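PDB 2YGK: NURA, which is a manganese-dependent, homodimeric nuclease that probably acts with the helicase HerA to resect the 5' strand at DNA ends during double-strand break repair. Local coordinates for residues 29-34 with 221-226; 268-273 with 296-301; 230-235 with 276-281. All coordinates share one frame; numbering follows the deposited sequence.

In the fold
The three contacts differ in depth. Interaction 2 is buried, its centre about 12 Å from the centre of the chain, and brings the start of strand 270-275 and the residues before it against Gly297 and Tyr298, near the manganese site. Interaction 1 is partly buried, its centre about 26 Å from the same point, where two helices meet beside the second subunit. Interaction 3 is a surface contact between strand 228-236 and the turn before helix 280-291. Interactions 2 and 3 share the central sheet, touching through Arg271 and Lys235. No hydrogen bond crosses any: all three join by van der Waals contact, with an aromatic ring in interactions 1 and 2 and a leucine in interaction 3.

Interaction 1: 29-34 with 221-226; sequences QEIQDK and ELFTEK
The ring of Phe223 is approached obliquely by Ile31, near CD2 and CE2, and by Gln32, near CD1, while Leu222 from its own helix lays CB over one face, 3.8 Å above the plane and displaced toward the rim. Ile31 makes the tighter approach: its terminal methyl CD1 is 3.7 Å from Phe223 CE2 and almost as near CD2, and the two side chains cross at about a right angle. With CG1 of Ile31 set between the backbone N and the carbonyl carbon (chi1 51°), CD1 swings to the ring although CB does not face it. Gln32 adds the aliphatic part of its chain, CG lying 4.4 Å from Phe223 CD1. A branched aliphatic residue suits the buried place of Ile31, and a residue with methylenes below a polar amide suits the exposed one of Gln32. No hydrogen bond crosses, so contact is by dispersion and the hydrophobic effect. Phe223 closes helix 216-223 and packs it on helix 17-38, where it also meets Val35 and Leu222 touches Leu27. Trp333 of the second subunit stacks with the Phe223 ring, and Trp334 of that subunit packs on Leu222, placing this helix pair at the dimer interface.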
ATOM      1  N   GLN A  29      11.010  15.159  27.603  1.00117.17           N
ATOM      2  CA  GLN A  29      12.328  15.738  27.857  1.00121.39           C
ATOM      3  C   GLN A  29      12.958  16.307  26.591  1.00120.82           C
ATOM      4  O   GLN A  29      14.040  16.879  26.635  1.00122.85           O
ATOM      5  CB  GLN A  29      13.253  14.683  28.503  1.00125.69           C
ATOM      6  CG  GLN A  29      13.451  14.877  30.015  1.00130.63           C
ATOM      7  CD  GLN A  29      13.680  13.575  30.794  1.00136.56           C
ATOM      8  OE1 GLN A  29      13.548  12.467  30.254  1.00137.72           O
ATOM      9  NE2 GLN A  29      14.024  13.714  32.080  1.00139.94           N
ATOM     10  N   GLU A  30      12.287  16.151  25.461  1.00119.22           N
ATOM     11  CA  GLU A  30      12.785  16.685  24.203  1.00118.96           C
ATOM     12  C   GLU A  30      12.195  18.058  23.929  1.00116.93           C
ATOM     13  O   GLU A  30      12.909  18.925  23.440  1.00117.30           O
ATOM     14  CB  GLU A  30      12.448  15.742  23.039  1.00117.75           C
ATOM     15  CG  GLU A  30      12.982  16.163  21.660  1.00117.47           C
ATOM     16  CD  GLU A  30      14.437  15.799  21.425  1.00121.66           C
ATOM     17  OE1 GLU A  30      15.155  15.465  22.397  1.00126.05           O
ATOM     18  OE2 GLU A  30      14.863  15.853  20.252  1.00121.59           O
ATOM     19  N   ILE A  31      10.908  18.259  24.228  1.00115.41           N
ATOM     20  CA  ILE A  31      10.225  19.479  23.787  1.00113.38           C
ATOM     21  C   ILE A  31       8.891  19.871  24.475  1.00112.40           C
ATOM     22  O   ILE A  31       8.048  20.507  23.841  1.00110.10           O
ATOM     23  CB  ILE A  31      10.000  19.452  22.227  1.00111.04           C
ATOM     24  CG1 ILE A  31       9.331  18.150  21.783  1.00110.00           C
ATOM     25  CG2 ILE A  31      11.318  19.661  21.467  1.00112.22           C
ATOM     26  CD1 ILE A  31       7.872  18.056  22.151  1.00107.90           C
ATOM     27  N   GLN A  32       8.688  19.543  25.751  1.00114.64           N
ATOM     28  CA  GLN A  32       7.574  20.169  26.508  1.00114.23           C
ATOM     29  C   GLN A  32       7.785  21.696  26.630  1.00113.22           C
ATOM     30  O   GLN A  32       6.811  22.455  26.708  1.00111.66           O
ATOM     31  CB  GLN A  32       7.404  19.554  27.912  1.00117.32           C
ATOM     32  CG  GLN A  32       6.137  20.024  28.676  1.00118.36           C
ATOM     33  CD  GLN A  32       6.079  19.524  30.127  1.00123.21           C
ATOM     34  OE1 GLN A  32       6.868  19.939  30.984  1.00125.98           O
ATOM     35  NE2 GLN A  32       5.121  18.649  30.405  1.00124.72           N
ATOM     36  N   ASP A  33       9.058  22.117  26.642  1.00113.85           N
ATOM     37  CA  ASP A  33       9.446  23.540  26.662  1.00113.04           C
ATOM     38  C   ASP A  33       9.256  24.276  25.314  1.00109.55           C
ATOM     39  O   ASP A  33       8.563  25.302  25.248  1.00107.58           O
ATOM     40  CB  ASP A  33      10.899  23.735  27.178  1.00116.18           C
ATOM     41  CG  ASP A  33      11.809  22.502  26.965  1.00118.34           C
ATOM     42  OD1 ASP A  33      11.392  21.507  26.335  1.00116.75           O
ATOM     43  OD2 ASP A  33      12.958  22.529  27.460  1.00121.58           O
ATOM     44  N   LYS A  34       9.868  23.747  24.252  1.00108.00           N
ATOM     45  CA  LYS A  34       9.900  24.432  22.950  1.00105.32           C
ATOM     46  C   LYS A  34       8.539  24.540  22.274  1.00100.06           C
ATOM     47  O   LYS A  34       8.316  25.442  21.474  1.00 98.38           O
ATOM     48  CB  LYS A  34      10.918  23.773  22.014  1.00106.63           C
ATOM     49  CG  LYS A  34      12.333  23.961  22.505  1.00113.30           C
ATOM     50  CD  LYS A  34      13.376  23.270  21.646  1.00119.22           C
ATOM     51  CE  LYS A  34      14.774  23.480  22.257  1.00125.11           C
ATOM     52  NZ  LYS A  34      15.870  22.805  21.501  1.00128.58           N
ATOM     53  N   GLU A 221      -0.186  18.374  18.919  1.00 49.20           N
ATOM     54  CA  GLU A 221      -1.450  17.799  19.371  1.00 49.44           C
ATOM     55  C   GLU A 221      -1.282  17.284  20.769  1.00 50.96           C
ATOM     56  O   GLU A 221      -2.230  17.277  21.540  1.00 51.60           O
ATOM     57  CB  GLU A 221      -1.902  16.685  18.439  1.00 49.28           C
ATOM     58  CG  GLU A 221      -2.413  17.187  17.072  1.00 49.88           C
ATOM     59  CD  GLU A 221      -2.730  16.061  16.083  1.00 53.14           C
ATOM     60  OE1 GLU A 221      -2.719  14.867  16.475  1.00 54.39           O
ATOM     61  OE2 GLU A 221      -3.001  16.382  14.900  1.00 55.99           O
ATOM     62  N   LEU A 222      -0.068  16.857  21.100  1.00 51.88           N
ATOM     63  CA  LEU A 222       0.190  16.358  22.431  1.00 54.29           C
ATOM     64  C   LEU A 222       0.281  17.488  23.435  1.00 55.09           C
ATOM     65  O   LEU A 222      -0.372  17.416  24.488  1.00 57.19           O
ATOM     66  CB  LEU A 222       1.461  15.496  22.475  1.00 55.95           C
ATOM     67  CG  LEU A 222       1.335  14.098  21.877  1.00 54.36           C
ATOM     68  CD1 LEU A 222       2.635  13.420  22.050  1.00 54.97           C
ATOM     69  CD2 LEU A 222       0.221  13.309  22.536  1.00 53.89           C
ATOM     70  N   PHE A 223       1.037  18.538  23.097  1.00 53.87           N
ATOM     71  CA  PHE A 223       1.435  19.555  24.078  1.00 54.74           C
ATOM     72  C   PHE A 223       0.772  20.929  23.997  1.00 53.55           C
ATOM     73  O   PHE A 223       1.167  21.832  24.718  1.00 54.40           O
ATOM     74  CB  PHE A 223       2.949  19.695  24.057  1.00 55.75           C
ATOM     75  CG  PHE A 223       3.650  18.434  24.448  1.00 56.85           C
ATOM     76  CD1 PHE A 223       3.535  17.960  25.731  1.00 58.04           C
ATOM     77  CD2 PHE A 223       4.366  17.688  23.512  1.00 55.70           C
ATOM     78  CE1 PHE A 223       4.145  16.776  26.096  1.00 62.04           C
ATOM     79  CE2 PHE A 223       4.983  16.510  23.865  1.00 57.30           C
ATOM     80  CZ  PHE A 223       4.881  16.047  25.159  1.00 60.86           C
ATOM     81  N   THR A 224      -0.230  21.085  23.131  1.00 51.59           N
ATOM     82  CA  THR A 224      -1.076  22.273  23.130  1.00 50.00           C
ATOM     83  C   THR A 224      -2.526  21.817  23.044  1.00 50.45           C
ATOM     84  O   THR A 224      -2.809  20.739  22.493  1.00 50.51           O
ATOM     85  CB  THR A 224      -0.758  23.196  21.947  1.00 48.06           C
ATOM     86  OG1 THR A 224      -1.326  22.685  20.735  1.00 44.46           O
ATOM     87  CG2 THR A 224       0.739  23.359  21.761  1.00 46.95           C
ATOM     88  N   GLU A 225      -3.431  22.620  23.589  1.00 51.51           N
ATOM     89  CA  GLU A 225      -4.862  22.324  23.546  1.00 52.27           C
ATOM     90  C   GLU A 225      -5.635  23.381  22.799  1.00 50.03           C
ATOM     91  O   GLU A 225      -6.582  23.050  22.092  1.00 48.26           O
ATOM     92  CB  GLU A 225      -5.454  22.181  24.962  1.00 55.30           C
ATOM     93  CG  GLU A 225      -6.867  21.483  25.049  1.00 60.69           C
ATOM     94  CD  GLU A 225      -8.080  22.451  25.237  1.00 66.93           C
ATOM     95  OE1 GLU A 225      -8.078  23.257  26.195  1.00 71.36           O
ATOM     96  OE2 GLU A 225      -9.058  22.385  24.442  1.00 70.86           O
ATOM     97  N   LYS A 226      -5.240  24.643  22.971  1.00 49.52           N
ATOM     98  CA  LYS A 226      -6.078  25.766  22.572  1.00 49.16           C
ATOM     99  C   LYS A 226      -5.949  26.102  21.082  1.00 47.33           C
ATOM    100  O   LYS A 226      -4.917  25.850  20.432  1.00 46.39           O
ATOM    101  CB  LYS A 226      -5.771  26.997  23.417  1.00 50.71           C
ATOM    102  CG  LYS A 226      -6.306  26.951  24.852  1.00 54.18           C
ATOM    103  CD  LYS A 226      -7.669  27.601  24.913  1.00 57.13           C
ATOM    104  CE  LYS A 226      -8.426  27.356  26.228  1.00 61.48           C
ATOM    105  NZ  LYS A 226      -9.567  28.379  26.404  1.00 62.59           N
TER

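Interaction 2: 268-273 with 296-301; sequences RVIRVD and KGYPFP
Tyr298 reaches past both Arg268 and Ile270, and its side chain can be followed outward from the backbone. CB starts 4.4 Å from CD of Arg268. CG stands anti to the backbone N (chi1 -168°), which carries the ring beyond the arginine to the isoleucine. CD1 is the atom that touches both: Ile270 CG2 comes up at the ring edge, close to its plane, 4.1 Å away, while Arg268 CD approaches CD1 obliquely at 4.3 Å. One step farther, CE1 is still 4.5 Å from Ile270 CG2; CZ and OH run on beyond and make none of the contacts with 268-273. A face of the ring takes CD of Pro299, which lies 3.2 Å above the plane and offset toward the rim, and Lys202 adds a cation-pi interaction.

Beside the ring the chain turns at Gly297, whose phi of 92° is a conformation that suits glycine and lets the backbone pass close to Arg268. The methylenes of Arg268 serve here as apolar surface, and its CG lies 4.3 Å from Gly297 O. On strand 270-275, the next residue after Ile270 has a quite different task: Arg271 NE gives Asp273 OD1 an almost straight salt-bridge hydrogen bond of 3.1 Å, in the guanidinium plane and on the syn lone pair. Both ends have further partners, Ser204 for Arg271, and Thr258 and the backbone N of Leu136 for Asp273, so the charges of this buried pair are probably well compensated.

The side chain of Tyr298 also comes within about 4 Å of that of Asp133, which with Asp58 holds manganese. Its contacts with Ile270 and Arg268 set no hydrogen-bond direction; together with Pro299 and Lys202 they help to place the ring, consistent with a second-shell position beside the metal site.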
ATOM      1  N   ARG A 268      -8.228  18.813  16.329  1.00 44.11           N
ATOM      2  CA  ARG A 268      -7.052  18.345  15.623  1.00 43.29           C
ATOM      3  C   ARG A 268      -6.251  19.532  15.178  1.00 41.21           C
ATOM      4  O   ARG A 268      -6.787  20.617  15.071  1.00 42.16           O
ATOM      5  CB  ARG A 268      -7.491  17.551  14.399  1.00 43.46           C
ATOM      6  CG  ARG A 268      -8.304  18.412  13.413  1.00 45.55           C
ATOM      7  CD  ARG A 268      -8.457  17.743  12.096  1.00 48.51           C
ATOM      8  NE  ARG A 268      -9.337  16.594  12.223  1.00 54.76           N
ATOM      9  CZ  ARG A 268      -9.004  15.326  11.973  1.00 58.68           C
ATOM     10  NH1 ARG A 268      -7.775  14.996  11.580  1.00 58.68           N
ATOM     11  NH2 ARG A 268      -9.926  14.374  12.124  1.00 60.52           N
ATOM     12  N   VAL A 269      -4.967  19.328  14.934  1.00 39.71           N
ATOM     13  CA  VAL A 269      -4.133  20.314  14.305  1.00 37.75           C
ATOM     14  C   VAL A 269      -4.022  19.900  12.842  1.00 36.98           C
ATOM     15  O   VAL A 269      -3.841  18.696  12.527  1.00 36.71           O
ATOM     16  CB  VAL A 269      -2.732  20.332  14.933  1.00 38.73           C
ATOM     17  CG1 VAL A 269      -1.815  21.282  14.182  1.00 37.44           C
ATOM     18  CG2 VAL A 269      -2.792  20.696  16.460  1.00 39.46           C
ATOM     19  N   ILE A 270      -4.103  20.892  11.951  1.00 35.54           N
ATOM     20  CA  ILE A 270      -3.880  20.675  10.521  1.00 34.10           C
ATOM     21  C   ILE A 270      -2.662  21.469  10.036  1.00 34.96           C
ATOM     22  O   ILE A 270      -2.296  22.486  10.642  1.00 34.96           O
ATOM     23  CB  ILE A 270      -5.097  21.096   9.710  1.00 33.13           C
ATOM     24  CG1 ILE A 270      -5.362  22.591   9.839  1.00 31.75           C
ATOM     25  CG2 ILE A 270      -6.320  20.336  10.160  1.00 33.42           C
ATOM     26  CD1 ILE A 270      -6.605  23.100   9.066  1.00 28.42           C
ATOM     27  N   ARG A 271      -2.035  20.987   8.954  1.00 34.97           N
ATOM     28  CA  ARG A 271      -0.950  21.690   8.275  1.00 35.13           C
ATOM     29  C   ARG A 271      -1.521  22.509   7.129  1.00 35.03           C
ATOM     30  O   ARG A 271      -2.342  22.017   6.351  1.00 34.06           O
ATOM     31  CB  ARG A 271       0.024  20.687   7.684  1.00 35.91           C
ATOM     32  CG  ARG A 271       1.285  21.324   7.092  1.00 37.27           C
ATOM     33  CD  ARG A 271       2.120  20.308   6.305  1.00 38.82           C
ATOM     34  NE  ARG A 271       3.228  20.973   5.607  1.00 40.13           N
ATOM     35  CZ  ARG A 271       4.515  20.631   5.684  1.00 42.55           C
ATOM     36  NH1 ARG A 271       4.939  19.589   6.427  1.00 43.50           N
ATOM     37  NH2 ARG A 271       5.409  21.352   5.017  1.00 43.96           N
ATOM     38  N   VAL A 272      -1.079  23.756   6.998  1.00 35.64           N
ATOM     39  CA  VAL A 272      -1.479  24.568   5.850  1.00 35.28           C
ATOM     40  C   VAL A 272      -0.236  25.007   5.109  1.00 36.90           C
ATOM     41  O   VAL A 272       0.662  25.568   5.723  1.00 38.34           O
ATOM     42  CB  VAL A 272      -2.230  25.821   6.275  1.00 35.08           C
ATOM     43  CG1 VAL A 272      -2.595  26.594   5.067  1.00 35.11           C
ATOM     44  CG2 VAL A 272      -3.484  25.494   7.101  1.00 33.40           C
ATOM     45  N   ASP A 273      -0.184  24.764   3.803  1.00 37.70           N
ATOM     46  CA  ASP A 273       0.845  25.330   2.936  1.00 39.28           C
ATOM     47  C   ASP A 273       0.200  26.364   2.050  1.00 41.25           C
ATOM     48  O   ASP A 273      -0.828  26.117   1.458  1.00 41.11           O
ATOM     49  CB  ASP A 273       1.463  24.285   2.031  1.00 39.31           C
ATOM     50  CG  ASP A 273       2.098  23.136   2.792  1.00 38.21           C
ATOM     51  OD1 ASP A 273       2.519  23.427   3.917  1.00 34.26           O
ATOM     52  OD2 ASP A 273       2.135  21.959   2.257  1.00 34.38           O
ATOM     53  N   LYS A 296     -15.908  21.044  13.974  1.00 40.77           N
ATOM     54  CA  LYS A 296     -14.972  20.322  14.844  1.00 41.65           C
ATOM     55  C   LYS A 296     -13.543  20.438  14.363  1.00 39.84           C
ATOM     56  O   LYS A 296     -12.836  19.451  14.343  1.00 39.44           O
ATOM     57  CB  LYS A 296     -15.330  18.840  14.967  1.00 43.07           C
ATOM     58  CG  LYS A 296     -16.439  18.561  16.013  1.00 48.94           C
ATOM     59  CD  LYS A 296     -17.200  17.258  15.686  1.00 54.72           C
ATOM     60  CE  LYS A 296     -18.369  17.065  16.642  1.00 60.18           C
ATOM     61  NZ  LYS A 296     -17.887  16.981  18.041  1.00 62.95           N
ATOM     62  N   GLY A 297     -13.135  21.647  13.971  1.00 38.59           N
ATOM     63  CA  GLY A 297     -11.749  21.935  13.721  1.00 37.00           C
ATOM     64  C   GLY A 297     -11.326  21.741  12.292  1.00 35.93           C
ATOM     65  O   GLY A 297     -10.171  22.024  11.992  1.00 35.87           O
ATOM     66  N   TYR A 298     -12.238  21.313  11.399  1.00 35.11           N
ATOM     67  CA  TYR A 298     -11.894  21.053   9.996  1.00 33.11           C
ATOM     68  C   TYR A 298     -12.902  21.611   8.977  1.00 33.03           C
ATOM     69  O   TYR A 298     -14.119  21.497   9.170  1.00 32.49           O
ATOM     70  CB  TYR A 298     -11.795  19.540   9.791  1.00 33.32           C
ATOM     71  CG  TYR A 298     -11.187  19.098   8.483  1.00 31.81           C
ATOM     72  CD1 TYR A 298      -9.828  19.123   8.307  1.00 31.62           C
ATOM     73  CD2 TYR A 298     -11.986  18.673   7.418  1.00 30.83           C
ATOM     74  CE1 TYR A 298      -9.243  18.704   7.094  1.00 32.56           C
ATOM     75  CE2 TYR A 298     -11.428  18.264   6.210  1.00 30.67           C
ATOM     76  CZ  TYR A 298     -10.042  18.280   6.056  1.00 31.56           C
ATOM     77  OH  TYR A 298      -9.431  17.843   4.886  1.00 34.24           O
ATOM     78  N   PRO A 299     -12.400  22.124   7.834  1.00 32.60           N
ATOM     79  CA  PRO A 299     -13.317  22.822   6.902  1.00 33.15           C
ATOM     80  C   PRO A 299     -14.309  21.880   6.283  1.00 33.30           C
ATOM     81  O   PRO A 299     -13.906  20.931   5.637  1.00 32.25           O
ATOM     82  CB  PRO A 299     -12.384  23.442   5.833  1.00 31.76           C
ATOM     83  CG  PRO A 299     -11.037  23.407   6.456  1.00 32.15           C
ATOM     84  CD  PRO A 299     -11.016  22.153   7.330  1.00 31.77           C
ATOM     85  N   PHE A 300     -15.604  22.156   6.483  1.00 34.67           N
ATOM     86  CA  PHE A 300     -16.636  21.288   5.990  1.00 35.20           C
ATOM     87  C   PHE A 300     -16.579  21.076   4.484  1.00 35.59           C
ATOM     88  O   PHE A 300     -16.790  19.965   4.038  1.00 36.71           O
ATOM     89  CB  PHE A 300     -18.040  21.728   6.402  1.00 36.67           C
ATOM     90  CG  PHE A 300     -19.079  20.695   6.071  1.00 37.55           C
ATOM     91  CD1 PHE A 300     -19.036  19.457   6.671  1.00 38.02           C
ATOM     92  CD2 PHE A 300     -20.017  20.910   5.088  1.00 38.74           C
ATOM     93  CE1 PHE A 300     -19.933  18.485   6.345  1.00 38.60           C
ATOM     94  CE2 PHE A 300     -20.949  19.945   4.769  1.00 38.38           C
ATOM     95  CZ  PHE A 300     -20.904  18.730   5.388  1.00 39.11           C
ATOM     96  N   PRO A 301     -16.313  22.129   3.690  1.00 35.63           N
ATOM     97  CA  PRO A 301     -16.212  21.935   2.254  1.00 35.45           C
ATOM     98  C   PRO A 301     -15.296  20.779   1.840  1.00 34.86           C
ATOM     99  O   PRO A 301     -15.623  20.017   0.935  1.00 35.76           O
ATOM    100  CB  PRO A 301     -15.645  23.281   1.800  1.00 35.86           C
ATOM    101  CG  PRO A 301     -16.377  24.239   2.656  1.00 35.87           C
ATOM    102  CD  PRO A 301     -16.344  23.570   4.014  1.00 36.27           C
TER

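Interaction 3: 230-235 with 276-281; sequences SKLIIK and GRVDEK
This is a small van der Waals contact at the protein surface, in which Leu232 of strand 228-236 reaches the turn joining strand 270-275 to helix 280-291. In the sheet, strand 255-262 lies between the two strands, and the leucine also touches Thr257 there. All the approaches within 4.5 Å are made by one methyl; Ile234 and Arg277 add looser packing. CD2 of Leu232 is 3.5 Å from the carbonyl O of Val278 and 4.1 Å from the carbonyl carbon of Asp279, and it forms the apolar side-chain pair with the Val278 methyl CG1, at 4.1 Å. The CB of Leu232 points toward the turn, and CG stands anti to the carbonyl carbon (chi1 -78°), a setting from which CD2 leads into the backbone between Val278 and Glu280. Leucine suits the place because its chain is long enough to set one methyl against both a valine methyl and peptide atoms.

The turn itself is shaped by local bonds. Gly276, with phi at 134°, adopts a backbone conformation that suits glycine, and its O accepts a hydrogen bond from Thr257 OG1, tying the turn to the same threonine that Leu232 touches. Asp279 is the N-cap of the helix: its OD1 is bonded to the backbone N of Ile282, and its CB points away from Leu232, leaving the contact to the backbone and to Val278. On the strand side, Ser230 OG bonds Lys231 O at 2.6 Å from above the carbonyl plane, and it is also bonded to the N of Tyr260.

No hydrogen bond or charge pair joins the two segments. The polar groups named find partners nearby in the chain or on strand 255-262, not across this contact, and the direct touch between the segments is van der Waals contact centred on one methyl.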
ATOM      1  N   SER A 230       1.194  27.927  14.622  1.00 43.18           N
ATOM      2  CA  SER A 230       2.591  27.733  14.968  1.00 45.44           C
ATOM      3  C   SER A 230       3.452  28.810  14.376  1.00 47.72           C
ATOM      4  O   SER A 230       3.038  29.528  13.476  1.00 47.63           O
ATOM      5  CB  SER A 230       3.057  26.427  14.359  1.00 45.42           C
ATOM      6  OG  SER A 230       3.172  26.557  12.955  1.00 42.49           O
ATOM      7  N   LYS A 231       4.691  28.867  14.831  1.00 50.91           N
ATOM      8  CA  LYS A 231       5.724  29.521  14.073  1.00 53.32           C
ATOM      9  C   LYS A 231       5.590  29.136  12.584  1.00 53.35           C
ATOM     10  O   LYS A 231       5.281  27.985  12.232  1.00 51.66           O
ATOM     11  CB  LYS A 231       7.084  29.127  14.613  1.00 55.64           C
ATOM     12  CG  LYS A 231       8.235  29.557  13.734  1.00 60.20           C
ATOM     13  CD  LYS A 231       9.555  29.666  14.515  1.00 67.48           C
ATOM     14  CE  LYS A 231      10.530  30.606  13.790  1.00 71.77           C
ATOM     15  NZ  LYS A 231      11.969  30.295  13.995  1.00 75.80           N
ATOM     16  N   LEU A 232       5.813  30.135  11.735  1.00 55.22           N
ATOM     17  CA  LEU A 232       5.737  30.014  10.296  1.00 56.07           C
ATOM     18  C   LEU A 232       7.047  29.493   9.815  1.00 58.22           C
ATOM     19  O   LEU A 232       8.070  29.875  10.313  1.00 60.12           O
ATOM     20  CB  LEU A 232       5.443  31.370   9.645  1.00 56.75           C
ATOM     21  CG  LEU A 232       3.962  31.786   9.741  1.00 57.23           C
ATOM     22  CD1 LEU A 232       3.384  31.637  11.173  1.00 56.92           C
ATOM     23  CD2 LEU A 232       3.753  33.239   9.257  1.00 59.89           C
ATOM     24  N   ILE A 233       6.989  28.592   8.854  1.00 59.14           N
ATOM     25  CA  ILE A 233       8.149  27.958   8.299  1.00 61.79           C
ATOM     26  C   ILE A 233       8.142  28.337   6.847  1.00 63.57           C
ATOM     27  O   ILE A 233       7.083  28.311   6.213  1.00 62.01           O
ATOM     28  CB  ILE A 233       8.043  26.434   8.366  1.00 61.03           C
ATOM     29  CG1 ILE A 233       7.656  25.965   9.769  1.00 61.06           C
ATOM     30  CG2 ILE A 233       9.328  25.795   7.907  1.00 62.73           C
ATOM     31  CD1 ILE A 233       7.647  24.445   9.915  1.00 62.36           C
ATOM     32  N   ILE A 234       9.318  28.685   6.328  1.00 67.62           N
ATOM     33  CA  ILE A 234       9.484  29.097   4.948  1.00 69.88           C
ATOM     34  C   ILE A 234      10.329  28.033   4.281  1.00 72.59           C
ATOM     35  O   ILE A 234      11.437  27.755   4.712  1.00 74.39           O
ATOM     36  CB  ILE A 234      10.087  30.524   4.877  1.00 72.11           C
ATOM     37  CG1 ILE A 234       9.100  31.515   5.508  1.00 70.80           C
ATOM     38  CG2 ILE A 234      10.368  30.949   3.444  1.00 73.19           C
ATOM     39  CD1 ILE A 234       9.692  32.821   5.889  1.00 75.07           C
ATOM     40  N   LYS A 235       9.763  27.408   3.256  1.00 73.81           N
ATOM     41  CA  LYS A 235      10.317  26.207   2.632  1.00 76.14           C
ATOM     42  C   LYS A 235      10.553  26.437   1.148  1.00 78.43           C
ATOM     43  O   LYS A 235      10.051  27.405   0.585  1.00 78.83           O
ATOM     44  CB  LYS A 235       9.324  25.055   2.784  1.00 74.14           C
ATOM     45  CG  LYS A 235       9.026  24.680   4.229  1.00 74.89           C
ATOM     46  CD  LYS A 235       8.241  23.381   4.333  1.00 75.22           C
ATOM     47  CE  LYS A 235       9.050  22.160   3.915  1.00 77.39           C
ATOM     48  NZ  LYS A 235      10.285  22.000   4.727  1.00 80.24           N
ATOM     49  N   GLY A 276       3.698  31.795  -1.232  1.00 64.96           N
ATOM     50  CA  GLY A 276       3.870  33.219  -1.031  1.00 68.47           C
ATOM     51  C   GLY A 276       4.438  33.473   0.346  1.00 70.02           C
ATOM     52  O   GLY A 276       4.673  32.527   1.116  1.00 68.63           O
ATOM     53  N   ARG A 277       4.687  34.748   0.643  1.00 73.60           N
ATOM     54  CA  ARG A 277       4.983  35.158   2.019  1.00 75.34           C
ATOM     55  C   ARG A 277       3.692  35.545   2.714  1.00 72.63           C
ATOM     56  O   ARG A 277       2.773  36.117   2.121  1.00 72.42           O
ATOM     57  CB  ARG A 277       6.014  36.293   2.106  1.00 79.47           C
ATOM     58  CG  ARG A 277       7.369  35.854   2.696  1.00 86.51           C
ATOM     59  CD  ARG A 277       8.455  36.904   2.452  1.00 97.69           C
ATOM     60  NE  ARG A 277       9.732  36.289   2.078  1.00105.94           N
ATOM     61  CZ  ARG A 277      10.638  36.837   1.264  1.00115.20           C
ATOM     62  NH1 ARG A 277      10.436  38.028   0.701  1.00119.16           N
ATOM     63  NH2 ARG A 277      11.763  36.183   1.004  1.00118.90           N
ATOM     64  N   VAL A 278       3.667  35.224   3.993  1.00 70.41           N
ATOM     65  CA  VAL A 278       2.474  35.296   4.789  1.00 68.04           C
ATOM     66  C   VAL A 278       2.919  35.727   6.164  1.00 67.22           C
ATOM     67  O   VAL A 278       4.011  35.398   6.574  1.00 67.72           O
ATOM     68  CB  VAL A 278       1.819  33.912   4.801  1.00 65.92           C
ATOM     69  CG1 VAL A 278       1.124  33.639   6.097  1.00 64.62           C
ATOM     70  CG2 VAL A 278       0.886  33.780   3.610  1.00 65.69           C
ATOM     71  N   ASP A 279       2.097  36.483   6.870  1.00 66.13           N
ATOM     72  CA  ASP A 279       2.492  36.976   8.202  1.00 66.17           C
ATOM     73  C   ASP A 279       1.456  36.597   9.279  1.00 63.78           C
ATOM     74  O   ASP A 279       0.491  35.885   8.993  1.00 62.66           O
ATOM     75  CB  ASP A 279       2.731  38.474   8.141  1.00 67.75           C
ATOM     76  CG  ASP A 279       1.482  39.242   7.827  1.00 68.07           C
ATOM     77  OD1 ASP A 279       0.371  38.708   8.033  1.00 64.57           O
ATOM     78  OD2 ASP A 279       1.611  40.396   7.373  1.00 72.00           O
ATOM     79  N   GLU A 280       1.673  37.010  10.520  1.00 63.28           N
ATOM     80  CA  GLU A 280       0.706  36.691  11.558  1.00 61.82           C
ATOM     81  C   GLU A 280      -0.687  37.154  11.145  1.00 60.77           C
ATOM     82  O   GLU A 280      -1.633  36.402  11.226  1.00 59.65           O
ATOM     83  CB  GLU A 280       1.060  37.327  12.899  1.00 62.67           C
ATOM     84  CG  GLU A 280       2.148  36.607  13.648  1.00 64.40           C
ATOM     85  CD  GLU A 280       2.072  36.777  15.169  1.00 64.83           C
ATOM     86  OE1 GLU A 280       1.244  37.569  15.671  1.00 63.97           O
ATOM     87  OE2 GLU A 280       2.843  36.075  15.857  1.00 66.17           O
ATOM     88  N   LYS A 281      -0.818  38.398  10.718  1.00 61.32           N
ATOM     89  CA  LYS A 281      -2.132  38.927  10.409  1.00 60.96           C
ATOM     90  C   LYS A 281      -2.836  38.038   9.377  1.00 58.40           C
ATOM     91  O   LYS A 281      -4.008  37.680   9.554  1.00 58.10           O
ATOM     92  CB  LYS A 281      -2.009  40.340   9.867  1.00 63.31           C
ATOM     93  CG  LYS A 281      -3.314  41.061   9.673  1.00 66.01           C
ATOM     94  CD  LYS A 281      -3.027  42.417   9.035  1.00 71.50           C
ATOM     95  CE  LYS A 281      -4.238  43.314   9.027  1.00 73.22           C
ATOM     96  NZ  LYS A 281      -3.893  44.573   8.370  1.00 76.39           N
TER